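Local coordinates for protein flavohemoglobin (Malassezia yamatoensis, PDB 6O0A) that binds heme and FAD and probably detoxifies nitric oxide as an NO dioxygenase, passing electrons from NAD(P)H through the flavin to the heme, at residues L20-K23 / S24-V27; W143-V146 / Y147-A151; P322-G325 / E326-R330. All coordinates share one frame; numbering follows the deposited sequence.

Interaction 1: residues L20-K23 / S24-V27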
ATOM      1  N   LEU A  20     -13.365  23.808  -4.686  1.00 30.72           N
ATOM      2  CA  LEU A  20     -14.703  23.683  -4.115  1.00 33.67           C
ATOM      3  C   LEU A  20     -15.415  25.026  -4.179  1.00 31.07           C
ATOM      4  O   LEU A  20     -14.895  26.039  -3.694  1.00 28.55           O
ATOM      5  CB  LEU A  20     -14.659  23.191  -2.671  1.00 35.39           C
ATOM      6  CG  LEU A  20     -16.055  22.920  -2.091  1.00 31.20           C
ATOM      7  CD1 LEU A  20     -16.754  21.806  -2.862  1.00 25.04           C
ATOM      8  CD2 LEU A  20     -16.008  22.611  -0.594  1.00 28.45           C
ATOM      9  N   SER A  21     -16.602  25.024  -4.778  1.00 25.86           N
ATOM     10  CA  SER A  21     -17.348  26.252  -5.015  1.00 28.41           C
ATOM     11  C   SER A  21     -17.772  26.925  -3.710  1.00 26.63           C
ATOM     12  O   SER A  21     -18.036  26.275  -2.697  1.00 22.54           O
ATOM     13  CB  SER A  21     -18.590  25.964  -5.853  1.00 26.74           C
ATOM     14  OG  SER A  21     -19.577  25.296  -5.068  1.00 24.48           O
ATOM     15  N   THR A  22     -17.852  28.256  -3.762  1.00 23.79           N
ATOM     16  CA  THR A  22     -18.377  29.028  -2.642  1.00 23.41           C
ATOM     17  C   THR A  22     -19.767  28.547  -2.244  1.00 25.33           C
ATOM     18  O   THR A  22     -20.108  28.514  -1.056  1.00 22.06           O
ATOM     19  CB  THR A  22     -18.401  30.507  -3.024  1.00 24.79           C
ATOM     20  OG1 THR A  22     -17.063  30.928  -3.333  1.00 26.10           O
ATOM     21  CG2 THR A  22     -18.970  31.356  -1.896  1.00 25.31           C
ATOM     22  N   LYS A  23     -20.579  28.162  -3.225  1.00 21.35           N
ATOM     23  CA  LYS A  23     -21.922  27.676  -2.917  1.00 24.52           C
ATOM     24  C   LYS A  23     -21.875  26.420  -2.055  1.00 23.58           C
ATOM     25  O   LYS A  23     -22.680  26.260  -1.126  1.00 20.55           O
ATOM     26  CB  LYS A  23     -22.676  27.406  -4.217  1.00 25.79           C
ATOM     27  CG  LYS A  23     -24.131  26.984  -4.063  1.00 22.77           C
ATOM     28  CD  LYS A  23     -24.714  26.729  -5.448  1.00 25.61           C
ATOM     29  CE  LYS A  23     -26.240  26.801  -5.468  1.00 28.72           C
ATOM     30  NZ  LYS A  23     -26.880  25.511  -5.105  1.00 26.17           N
ATOM     31  N   SER A  24     -20.932  25.520  -2.336  1.00 21.25           N
ATOM     32  CA  SER A  24     -20.929  24.226  -1.668  1.00 24.28           C
ATOM     33  C   SER A  24     -20.269  24.272  -0.301  1.00 18.72           C
ATOM     34  O   SER A  24     -20.627  23.474   0.570  1.00 19.59           O
ATOM     35  CB  SER A  24     -20.224  23.180  -2.531  1.00 19.00           C
ATOM     36  OG  SER A  24     -21.077  22.739  -3.571  1.00 19.52           O
ATOM     37  N   GLN A  25     -19.303  25.163  -0.106  1.00 19.92           N
ATOM     38  CA  GLN A  25     -18.519  25.219   1.127  1.00 26.09           C
ATOM     39  C   GLN A  25     -19.382  25.153   2.391  1.00 22.73           C
ATOM     40  O   GLN A  25     -19.164  24.261   3.223  1.00 24.51           O
ATOM     41  CB  GLN A  25     -17.634  26.475   1.140  1.00 28.86           C
ATOM     42  CG  GLN A  25     -16.404  26.356   0.245  1.00 35.75           C
ATOM     43  CD  GLN A  25     -15.850  27.708  -0.169  1.00 37.88           C
ATOM     44  OE1 GLN A  25     -16.018  28.703   0.535  1.00 40.49           O
ATOM     45  NE2 GLN A  25     -15.203  27.752  -1.325  1.00 35.06           N
ATOM     46  N   PRO A  26     -20.368  26.038   2.577  1.00 23.36           N
ATOM     47  CA  PRO A  26     -21.137  25.994   3.832  1.00 22.71           C
ATOM     48  C   PRO A  26     -21.946  24.726   3.986  1.00 21.96           C
ATOM     49  O   PRO A  26     -22.188  24.281   5.115  1.00 21.39           O
ATOM     50  CB  PRO A  26     -22.055  27.221   3.738  1.00 22.25           C
ATOM     51  CG  PRO A  26     -21.600  27.990   2.567  1.00 29.78           C
ATOM     52  CD  PRO A  26     -20.910  27.052   1.655  1.00 24.57           C
ATOM     53  N   VAL A  27     -22.385  24.124   2.884  1.00 19.55           N
ATOM     54  CA  VAL A  27     -23.136  22.879   2.984  1.00 20.09           C
ATOM     55  C   VAL A  27     -22.233  21.750   3.457  1.00 24.34           C
ATOM     56  O   VAL A  27     -22.612  20.957   4.327  1.00 23.61           O
ATOM     57  CB  VAL A  27     -23.803  22.542   1.640  1.00 19.22           C
ATOM     58  CG1 VAL A  27     -24.602  21.238   1.758  1.00 17.40           C
ATOM     59  CG2 VAL A  27     -24.692  23.700   1.189  1.00 21.47           C
TER
HETATM   60  O   HOH W   1     -15.216  31.112  -0.789  1.00 51.40           O
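Leu-20 meets Ser-24 and Gln-25. Its CD1 rests on Ser-24 CB at 3.7 Å, while CD2 lies against Gln-25 CG, the two chains running antiparallel past one another. The carbonyl of the same leucine takes a hydrogen bond from the Gln-25 amide, NE2 to Leu-20 O 2.9 Å; the donor stands above the carbonyl plane, 40° out of it, whereas the acceptor lies close to the plane of the glutamine amide. Ser-21 comes next and uses both its oxygens. Its OG, set between its own backbone N and carbonyl carbon (chi1 73°), accepts the Ser-24 N-H at 3.1 Å. Its carbonyl O takes the Gln-25 N-H at 3.1 Å and, weakly, that of Ser-24. Thr-22 reaches Gln-25 through water, which touches Thr-22 OG1 at 3.1 Å and donates to Gln-25 OE1 at 2.9 Å, so that both ends of the glutamine amide are held. Thr-22 O also lies 3.2 Å from Pro-26 CD, the ring carbon that replaces an amide hydrogen. Lys-23 leads away from the contact and turns at its last torsion, chi4 -86°, where NZ forms a salt bridge with Glu-141; Ser-24 OG hydrogen-bonds to Glu-145 OE1. A serine side chain accepting the amide three residues on is typical of an N-cap-like turn, here leading into helix 25-53 of the globin domain.

Interaction 2: residues W143-V146 / Y147-A151. With HEM (protoporphyrin IX containing Fe), chain C.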
ATOM      1  N   TRP A 143     -22.073  17.476  -2.071  1.00 16.37           N
ATOM      2  CA  TRP A 143     -21.226  16.292  -1.955  1.00 19.51           C
ATOM      3  C   TRP A 143     -20.880  15.706  -3.321  1.00 14.65           C
ATOM      4  O   TRP A 143     -19.797  15.132  -3.497  1.00 16.67           O
ATOM      5  CB  TRP A 143     -21.899  15.263  -1.037  1.00 18.18           C
ATOM      6  CG  TRP A 143     -21.713  15.669   0.397  1.00 15.06           C
ATOM      7  CD1 TRP A 143     -22.597  16.360   1.186  1.00 17.05           C
ATOM      8  CD2 TRP A 143     -20.521  15.500   1.184  1.00 18.64           C
ATOM      9  NE1 TRP A 143     -22.037  16.593   2.431  1.00 19.22           N
ATOM     10  CE2 TRP A 143     -20.767  16.076   2.451  1.00 20.47           C
ATOM     11  CE3 TRP A 143     -19.279  14.907   0.942  1.00 21.11           C
ATOM     12  CZ2 TRP A 143     -19.812  16.073   3.471  1.00 20.37           C
ATOM     13  CZ3 TRP A 143     -18.336  14.897   1.957  1.00 21.58           C
ATOM     14  CH2 TRP A 143     -18.611  15.475   3.207  1.00 19.97           C
ATOM     15  N   THR A 144     -21.763  15.868  -4.306  1.00 17.05           N
ATOM     16  CA  THR A 144     -21.409  15.502  -5.673  1.00 16.95           C
ATOM     17  C   THR A 144     -20.212  16.309  -6.172  1.00 15.47           C
ATOM     18  O   THR A 144     -19.312  15.763  -6.820  1.00 19.06           O
ATOM     19  CB  THR A 144     -22.630  15.686  -6.574  1.00 16.80           C
ATOM     20  OG1 THR A 144     -23.646  14.764  -6.154  1.00 15.80           O
ATOM     21  CG2 THR A 144     -22.284  15.448  -8.039  1.00 19.47           C
ATOM     22  N   GLU A 145     -20.182  17.615  -5.877  1.00 14.85           N
ATOM     23  CA  GLU A 145     -19.032  18.423  -6.264  1.00 16.38           C
ATOM     24  C   GLU A 145     -17.755  17.895  -5.619  1.00 17.97           C
ATOM     25  O   GLU A 145     -16.722  17.768  -6.288  1.00 19.49           O
ATOM     26  CB  GLU A 145     -19.253  19.883  -5.880  1.00 18.77           C
ATOM     27  CG  GLU A 145     -18.138  20.777  -6.421  1.00 19.93           C
ATOM     28  CD  GLU A 145     -18.302  22.244  -6.063  1.00 24.78           C
ATOM     29  OE1 GLU A 145     -19.417  22.657  -5.678  1.00 22.62           O
ATOM     30  OE2 GLU A 145     -17.298  22.981  -6.167  1.00 29.66           O
ATOM     31  N   VAL A 146     -17.817  17.579  -4.320  1.00 19.10           N
ATOM     32  CA  VAL A 146     -16.677  17.005  -3.609  1.00 16.85           C
ATOM     33  C   VAL A 146     -16.233  15.712  -4.279  1.00 18.71           C
ATOM     34  O   VAL A 146     -15.045  15.515  -4.558  1.00 19.32           O
ATOM     35  CB  VAL A 146     -17.032  16.775  -2.126  1.00 17.49           C
ATOM     36  CG1 VAL A 146     -15.909  16.030  -1.390  1.00 20.44           C
ATOM     37  CG2 VAL A 146     -17.329  18.092  -1.437  1.00 18.75           C
ATOM     38  N   TYR A 147     -17.187  14.822  -4.578  1.00 14.36           N
ATOM     39  CA  TYR A 147     -16.840  13.562  -5.226  1.00 17.01           C
ATOM     40  C   TYR A 147     -16.091  13.798  -6.534  1.00 18.75           C
ATOM     41  O   TYR A 147     -15.068  13.160  -6.798  1.00 19.39           O
ATOM     42  CB  TYR A 147     -18.092  12.716  -5.490  1.00 16.09           C
ATOM     43  CG  TYR A 147     -17.752  11.404  -6.193  1.00 16.24           C
ATOM     44  CD1 TYR A 147     -17.680  11.318  -7.588  1.00 17.55           C
ATOM     45  CD2 TYR A 147     -17.460  10.262  -5.457  1.00 17.11           C
ATOM     46  CE1 TYR A 147     -17.342  10.118  -8.229  1.00 16.93           C
ATOM     47  CE2 TYR A 147     -17.126   9.058  -6.089  1.00 18.40           C
ATOM     48  CZ  TYR A 147     -17.061   9.000  -7.471  1.00 15.95           C
ATOM     49  OH  TYR A 147     -16.723   7.804  -8.085  1.00 16.74           O
ATOM     50  N   TRP A 148     -16.610  14.674  -7.394  1.00 17.93           N
ATOM     51  CA  TRP A 148     -16.011  14.792  -8.719  1.00 20.91           C
ATOM     52  C   TRP A 148     -14.687  15.545  -8.697  1.00 18.67           C
ATOM     53  O   TRP A 148     -13.823  15.285  -9.542  1.00 22.53           O
ATOM     54  CB  TRP A 148     -17.010  15.423  -9.698  1.00 23.80           C
ATOM     55  CG  TRP A 148     -18.017  14.380 -10.109  1.00 27.98           C
ATOM     56  CD1 TRP A 148     -19.352  14.363  -9.834  1.00 36.77           C
ATOM     57  CD2 TRP A 148     -17.734  13.152 -10.796  1.00 34.29           C
ATOM     58  NE1 TRP A 148     -19.926  13.216 -10.337  1.00 37.15           N
ATOM     59  CE2 TRP A 148     -18.951  12.457 -10.931  1.00 38.97           C
ATOM     60  CE3 TRP A 148     -16.569  12.582 -11.327  1.00 39.87           C
ATOM     61  CZ2 TRP A 148     -19.037  11.219 -11.573  1.00 33.70           C
ATOM     62  CZ3 TRP A 148     -16.657  11.357 -11.964  1.00 37.99           C
ATOM     63  CH2 TRP A 148     -17.879  10.689 -12.077  1.00 33.79           C
ATOM     64  N   LEU A 149     -14.491  16.456  -7.743  1.00 19.30           N
ATOM     65  CA  LEU A 149     -13.170  17.055  -7.574  1.00 22.10           C
ATOM     66  C   LEU A 149     -12.134  15.983  -7.289  1.00 23.33           C
ATOM     67  O   LEU A 149     -11.036  15.992  -7.861  1.00 22.60           O
ATOM     68  CB  LEU A 149     -13.191  18.067  -6.433  1.00 24.43           C
ATOM     69  CG  LEU A 149     -13.801  19.433  -6.708  1.00 29.83           C
ATOM     70  CD1 LEU A 149     -13.879  20.215  -5.414  1.00 31.93           C
ATOM     71  CD2 LEU A 149     -12.950  20.160  -7.729  1.00 34.03           C
ATOM     72  N   LEU A 150     -12.471  15.057  -6.394  1.00 18.95           N
ATOM     73  CA  LEU A 150     -11.555  13.988  -6.018  1.00 21.52           C
ATOM     74  C   LEU A 150     -11.379  12.991  -7.158  1.00 22.65           C
ATOM     75  O   LEU A 150     -10.255  12.597  -7.485  1.00 19.84           O
ATOM     76  CB  LEU A 150     -12.089  13.308  -4.760  1.00 22.66           C
ATOM     77  CG  LEU A 150     -11.395  12.138  -4.070  1.00 26.79           C
ATOM     78  CD1 LEU A 150      -9.955  12.471  -3.786  1.00 29.39           C
ATOM     79  CD2 LEU A 150     -12.134  11.868  -2.780  1.00 26.16           C
ATOM     80  N   ALA A 151     -12.482  12.575  -7.781  1.00 20.26           N
ATOM     81  CA  ALA A 151     -12.390  11.647  -8.906  1.00 23.15           C
ATOM     82  C   ALA A 151     -11.529  12.212 -10.028  1.00 22.83           C
ATOM     83  O   ALA A 151     -10.700  11.497 -10.604  1.00 22.55           O
ATOM     84  CB  ALA A 151     -13.789  11.316  -9.426  1.00 17.25           C
TER
HETATM   85  CHA HEM C 402      -8.899   1.169  -2.749  1.00 16.79           C
HETATM   86  CHB HEM C 402     -10.630   5.727  -2.596  1.00 19.81           C
HETATM   87  CHC HEM C 402     -12.881   5.006  -6.834  1.00 18.14           C
HETATM   88  CHD HEM C 402     -11.703   0.304  -6.636  1.00 13.25           C
HETATM   89  C1A HEM C 402      -9.152   2.470  -2.351  1.00 15.68           C
HETATM   90  C2A HEM C 402      -8.639   3.113  -1.161  1.00 17.37           C
HETATM   91  C3A HEM C 402      -9.110   4.366  -1.124  1.00 21.80           C
HETATM   92  C4A HEM C 402      -9.959   4.563  -2.281  1.00 23.25           C
HETATM   93  CMA HEM C 402      -8.836   5.429  -0.040  1.00 22.27           C
HETATM   94  CAA HEM C 402      -7.684   2.458  -0.142  1.00 21.86           C
HETATM   95  CBA HEM C 402      -6.281   2.758  -0.663  1.00 23.78           C
HETATM   96  CGA HEM C 402      -5.252   2.088   0.216  1.00 36.86           C
HETATM   97  O1A HEM C 402      -5.384   0.867   0.479  1.00 37.78           O
HETATM   98  O2A HEM C 402      -4.295   2.773   0.651  1.00 41.98           O
HETATM   99  C1B HEM C 402     -11.385   5.939  -3.733  1.00 18.23           C
HETATM  100  C2B HEM C 402     -12.062   7.171  -4.091  1.00 16.56           C
HETATM  101  C3B HEM C 402     -12.703   6.968  -5.259  1.00 20.11           C
HETATM  102  C4B HEM C 402     -12.427   5.608  -5.681  1.00 15.35           C
HETATM  103  CMB HEM C 402     -12.029   8.438  -3.212  1.00 21.94           C
HETATM  104  CAB HEM C 402     -13.564   7.952  -6.092  1.00 20.70           C
HETATM  105  CBB HEM C 402     -13.578   9.284  -5.928  1.00 18.94           C
HETATM  106  C1C HEM C 402     -12.786   3.660  -7.119  1.00 18.03           C
HETATM  107  C2C HEM C 402     -13.422   2.999  -8.230  1.00 14.33           C
HETATM  108  C3C HEM C 402     -13.099   1.693  -8.189  1.00 14.40           C
HETATM  109  C4C HEM C 402     -12.259   1.497  -7.028  1.00 14.17           C
HETATM  110  CMC HEM C 402     -14.283   3.750  -9.271  1.00 18.42           C
HETATM  111  CAC HEM C 402     -13.532   0.523  -9.113  1.00 16.52           C
HETATM  112  CBC HEM C 402     -14.703   0.522  -9.779  1.00 21.98           C
HETATM  113  C1D HEM C 402     -10.841   0.149  -5.570  1.00 12.39           C
HETATM  114  C2D HEM C 402     -10.246  -1.114  -5.175  1.00 17.88           C
HETATM  115  C3D HEM C 402      -9.485  -0.893  -4.105  1.00 17.87           C
HETATM  116  C4D HEM C 402      -9.552   0.522  -3.779  1.00 15.30           C
HETATM  117  CMD HEM C 402     -10.498  -2.462  -5.890  1.00 16.95           C
HETATM  118  CAD HEM C 402      -8.669  -1.965  -3.350  1.00 14.43           C
HETATM  119  CBD HEM C 402      -9.353  -2.215  -2.009  1.00 19.69           C
HETATM  120  CGD HEM C 402     -10.543  -3.137  -2.154  1.00 24.23           C
HETATM  121  O1D HEM C 402     -10.414  -4.213  -2.798  1.00 18.74           O
HETATM  122  O2D HEM C 402     -11.628  -2.805  -1.601  1.00 25.99           O
HETATM  123  NA  HEM C 402      -9.955   3.387  -3.011  1.00 15.74           N
HETATM  124  NB  HEM C 402     -11.630   5.013  -4.721  1.00 16.62           N
HETATM  125  NC  HEM C 402     -12.073   2.719  -6.401  1.00 13.74           N
HETATM  126  ND  HEM C 402     -10.388   1.127  -4.706  1.00 14.71           N
HETATM  127 FE   HEM C 402     -10.792   3.145  -4.855  1.00 18.44          FE
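Thr-144 and Trp-148, one helical turn apart, run alongside each other. The threonine methyl CG2 meets the indole in plane at its edge, 3.6 Å from Trp-148 CD1; it gets there because CG2 is anti to the backbone N, which leaves OG1 for Tyr-120 OH and Val-140 O. The neighbouring tyrosine turns its edge to one face of that indole, with Tyr-147 CD1 3.7 Å above the plane and near its centre. Leu-149 CG packs against the carbonyl O of Glu-145 at 3.4 Å. Backbone hydrogen bonds of the alpha-helix run from Tyr-147 N to Trp-143 O (2.8 Å) and onward through Leu-150 N to Val-146 O (3.2 Å). The heme is met by van der Waals contacts. Leu-150 CD2 approaches the porphyrin methyl CMB at 3.5 Å, and Tyr-147 CE2 lies 3.6 Å from the vinyl carbon CBB, which also comes near Ala-151. With CG anti to the backbone N (chi1 179°), the tyrosine ring extends to this vinyl, and its OH is hydrogen-bonded to Tyr-116 O. Within the globin domain, helix 137-163 has helix 115-131 against Thr-144, Tyr-147, Trp-148 and Ala-151, helix 25-53 against Trp-143 and Val-146, and helix 75-89 against Trp-143, Val-146 and Leu-150.

Interaction 3: residues P322-G325 / E326-R330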
ATOM      1  N   PRO A 322      12.461 -13.462   8.031  1.00 15.19           N
ATOM      2  CA  PRO A 322      12.527 -13.758   6.594  1.00 13.58           C
ATOM      3  C   PRO A 322      13.603 -12.930   5.914  1.00 11.44           C
ATOM      4  O   PRO A 322      13.728 -11.732   6.165  1.00 12.04           O
ATOM      5  CB  PRO A 322      11.124 -13.399   6.082  1.00 15.84           C
ATOM      6  CG  PRO A 322      10.581 -12.448   7.061  1.00 15.00           C
ATOM      7  CD  PRO A 322      11.224 -12.751   8.399  1.00 12.21           C
ATOM      8  N   LEU A 323      14.402 -13.594   5.083  1.00 13.81           N
ATOM      9  CA  LEU A 323      15.387 -12.946   4.219  1.00 14.48           C
ATOM     10  C   LEU A 323      16.511 -12.279   5.005  1.00 15.75           C
ATOM     11  O   LEU A 323      17.217 -11.417   4.471  1.00 13.43           O
ATOM     12  CB  LEU A 323      14.711 -11.928   3.292  1.00 15.12           C
ATOM     13  CG  LEU A 323      13.538 -12.532   2.510  1.00 16.05           C
ATOM     14  CD1 LEU A 323      12.956 -11.485   1.560  1.00 20.19           C
ATOM     15  CD2 LEU A 323      13.973 -13.784   1.750  1.00 21.08           C
ATOM     16  N   ARG A 324      16.702 -12.668   6.265  1.00 13.13           N
ATOM     17  CA  ARG A 324      17.761 -12.046   7.065  1.00 13.01           C
ATOM     18  C   ARG A 324      19.136 -12.259   6.451  1.00 17.04           C
ATOM     19  O   ARG A 324      19.946 -11.324   6.394  1.00 14.34           O
ATOM     20  CB  ARG A 324      17.740 -12.585   8.494  1.00 12.00           C
ATOM     21  CG  ARG A 324      18.959 -12.178   9.319  1.00 12.06           C
ATOM     22  CD  ARG A 324      18.670 -12.327  10.815  1.00 12.29           C
ATOM     23  NE  ARG A 324      19.830 -11.938  11.609  1.00 14.83           N
ATOM     24  CZ  ARG A 324      20.801 -12.777  11.942  1.00 20.50           C
ATOM     25  NH1 ARG A 324      20.747 -14.041  11.547  1.00 21.57           N
ATOM     26  NH2 ARG A 324      21.833 -12.354  12.674  1.00 18.68           N
ATOM     27  N   GLY A 325      19.433 -13.483   6.010  1.00 15.71           N
ATOM     28  CA  GLY A 325      20.751 -13.739   5.448  1.00 16.90           C
ATOM     29  C   GLY A 325      21.058 -12.832   4.274  1.00 17.31           C
ATOM     30  O   GLY A 325      22.142 -12.248   4.190  1.00 19.26           O
ATOM     31  N   GLU A 326      20.096 -12.682   3.364  1.00 15.35           N
ATOM     32  CA  GLU A 326      20.299 -11.846   2.188  1.00 14.26           C
ATOM     33  C   GLU A 326      20.404 -10.371   2.564  1.00 14.31           C
ATOM     34  O   GLU A 326      21.225  -9.640   2.001  1.00 16.54           O
ATOM     35  CB  GLU A 326      19.157 -12.071   1.202  1.00 11.39           C
ATOM     36  CG  GLU A 326      19.268 -11.230  -0.038  1.00 12.46           C
ATOM     37  CD  GLU A 326      18.172 -11.541  -1.033  1.00 15.57           C
ATOM     38  OE1 GLU A 326      17.467 -12.561  -0.840  1.00 19.59           O
ATOM     39  OE2 GLU A 326      18.010 -10.765  -1.997  1.00 15.66           O
ATOM     40  N   LEU A 327      19.581  -9.917   3.511  1.00 13.29           N
ATOM     41  CA  LEU A 327      19.682  -8.537   3.969  1.00 12.08           C
ATOM     42  C   LEU A 327      21.065  -8.260   4.534  1.00 12.83           C
ATOM     43  O   LEU A 327      21.676  -7.230   4.226  1.00 15.10           O
ATOM     44  CB  LEU A 327      18.605  -8.246   5.010  1.00 15.75           C
ATOM     45  CG  LEU A 327      18.618  -6.841   5.619  1.00 13.48           C
ATOM     46  CD1 LEU A 327      18.441  -5.781   4.535  1.00 16.50           C
ATOM     47  CD2 LEU A 327      17.502  -6.739   6.677  1.00 14.78           C
ATOM     48  N   LEU A 328      21.589  -9.183   5.345  1.00 13.72           N
ATOM     49  CA  LEU A 328      22.914  -8.976   5.919  1.00 14.01           C
ATOM     50  C   LEU A 328      23.987  -8.935   4.839  1.00 18.59           C
ATOM     51  O   LEU A 328      24.926  -8.138   4.928  1.00 20.17           O
ATOM     52  CB  LEU A 328      23.227 -10.064   6.942  1.00 14.74           C
ATOM     53  CG  LEU A 328      22.332 -10.052   8.193  1.00 18.91           C
ATOM     54  CD1 LEU A 328      22.748 -11.138   9.158  1.00 18.88           C
ATOM     55  CD2 LEU A 328      22.353  -8.688   8.868  1.00 26.62           C
ATOM     56  N   GLU A 329      23.869  -9.782   3.812  1.00 17.22           N
ATOM     57  CA  GLU A 329      24.871  -9.768   2.747  1.00 17.90           C
ATOM     58  C   GLU A 329      24.850  -8.442   2.003  1.00 18.41           C
ATOM     59  O   GLU A 329      25.904  -7.849   1.744  1.00 23.07           O
ATOM     60  CB  GLU A 329      24.645 -10.930   1.782  1.00 20.67           C
ATOM     61  CG  GLU A 329      24.987 -12.285   2.354  1.00 26.70           C
ATOM     62  CD  GLU A 329      26.420 -12.364   2.853  1.00 35.33           C
ATOM     63  OE1 GLU A 329      27.360 -12.103   2.065  1.00 38.96           O
ATOM     64  OE2 GLU A 329      26.608 -12.675   4.046  1.00 39.04           O
ATOM     65  N   ARG A 330      23.652  -7.955   1.655  1.00 16.75           N
ATOM     66  CA  ARG A 330      23.553  -6.670   0.966  1.00 20.62           C
ATOM     67  C   ARG A 330      24.091  -5.539   1.826  1.00 18.02           C
ATOM     68  O   ARG A 330      24.787  -4.649   1.327  1.00 19.59           O
ATOM     69  CB  ARG A 330      22.103  -6.371   0.566  1.00 20.74           C
ATOM     70  CG  ARG A 330      21.538  -7.269  -0.510  1.00 27.48           C
ATOM     71  CD  ARG A 330      22.226  -7.060  -1.862  1.00 31.68           C
ATOM     72  NE  ARG A 330      23.507  -7.759  -1.944  1.00 27.98           N
ATOM     73  CZ  ARG A 330      23.637  -9.083  -2.004  1.00 31.63           C
ATOM     74  NH1 ARG A 330      22.555  -9.867  -1.991  1.00 28.42           N
ATOM     75  NH2 ARG A 330      24.852  -9.627  -2.071  1.00 29.98           N
TER
HETATM   76  O   HOH W   2      24.372 -13.387   5.585  1.00 23.27           O
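Leu-328 covers one face of the Arg-324 guanidinium: its CD1 stands 3.7 Å above the plane, over the centre, and 3.8 Å from Arg-324 CZ. The two side chains cross at a slant, and Leu-328 CD1 also touches Arg-324 CG at 3.9 Å. With CG anti to the backbone N (chi1 170°) and the chain extended as far as NE, the arginine brings its flat end above the leucine one turn later; Tyr-341 adds a cation-pi contact. Hydrogen bonds of the first helical turns join Leu-327 N to Leu-323 O at 3.0 Å and Leu-328 N to Arg-324 O at 2.9 Å, Leu-323 being the N-cap residue. Gly-325 O receives two donors, Glu-329 N at 3.0 Å and a water at 2.9 Å that also donates to Glu-329 OE2 at 2.8 Å. The glutamate chain, bent at chi2 (-56°), folds back to hold this water, and OE2 is further paired with Lys-332. Glu-326 extends instead to Arg-235. The chemistry implies a division of roles: Leu-327 and Leu-328 face strand 336-343, while Glu-326 and Glu-329 are held by charged partners and, for Glu-329, water.

Overall arrangement
From the N terminus, interaction 1 leads into helix 25-53, interaction 2 lies on helix 137-163, and interaction 3 begins helix 324-332. Each is a local turn of continuous chain, so they follow in series, with no nesting or crossing, and none closes a long loop. Interactions 1 and 2 nonetheless touch, their centres 12 Å apart: the carboxylate of Glu-145 probably bonds Ser-21 N and Ser-24 OG, fastening the start of the first globin helix to a helix that borders the heme. Interaction 3 lies about 46 Å from interaction 2, centre to centre, in the beta-alpha-beta unit between strands 308-315 and 336-343 of the NAD-binding domain.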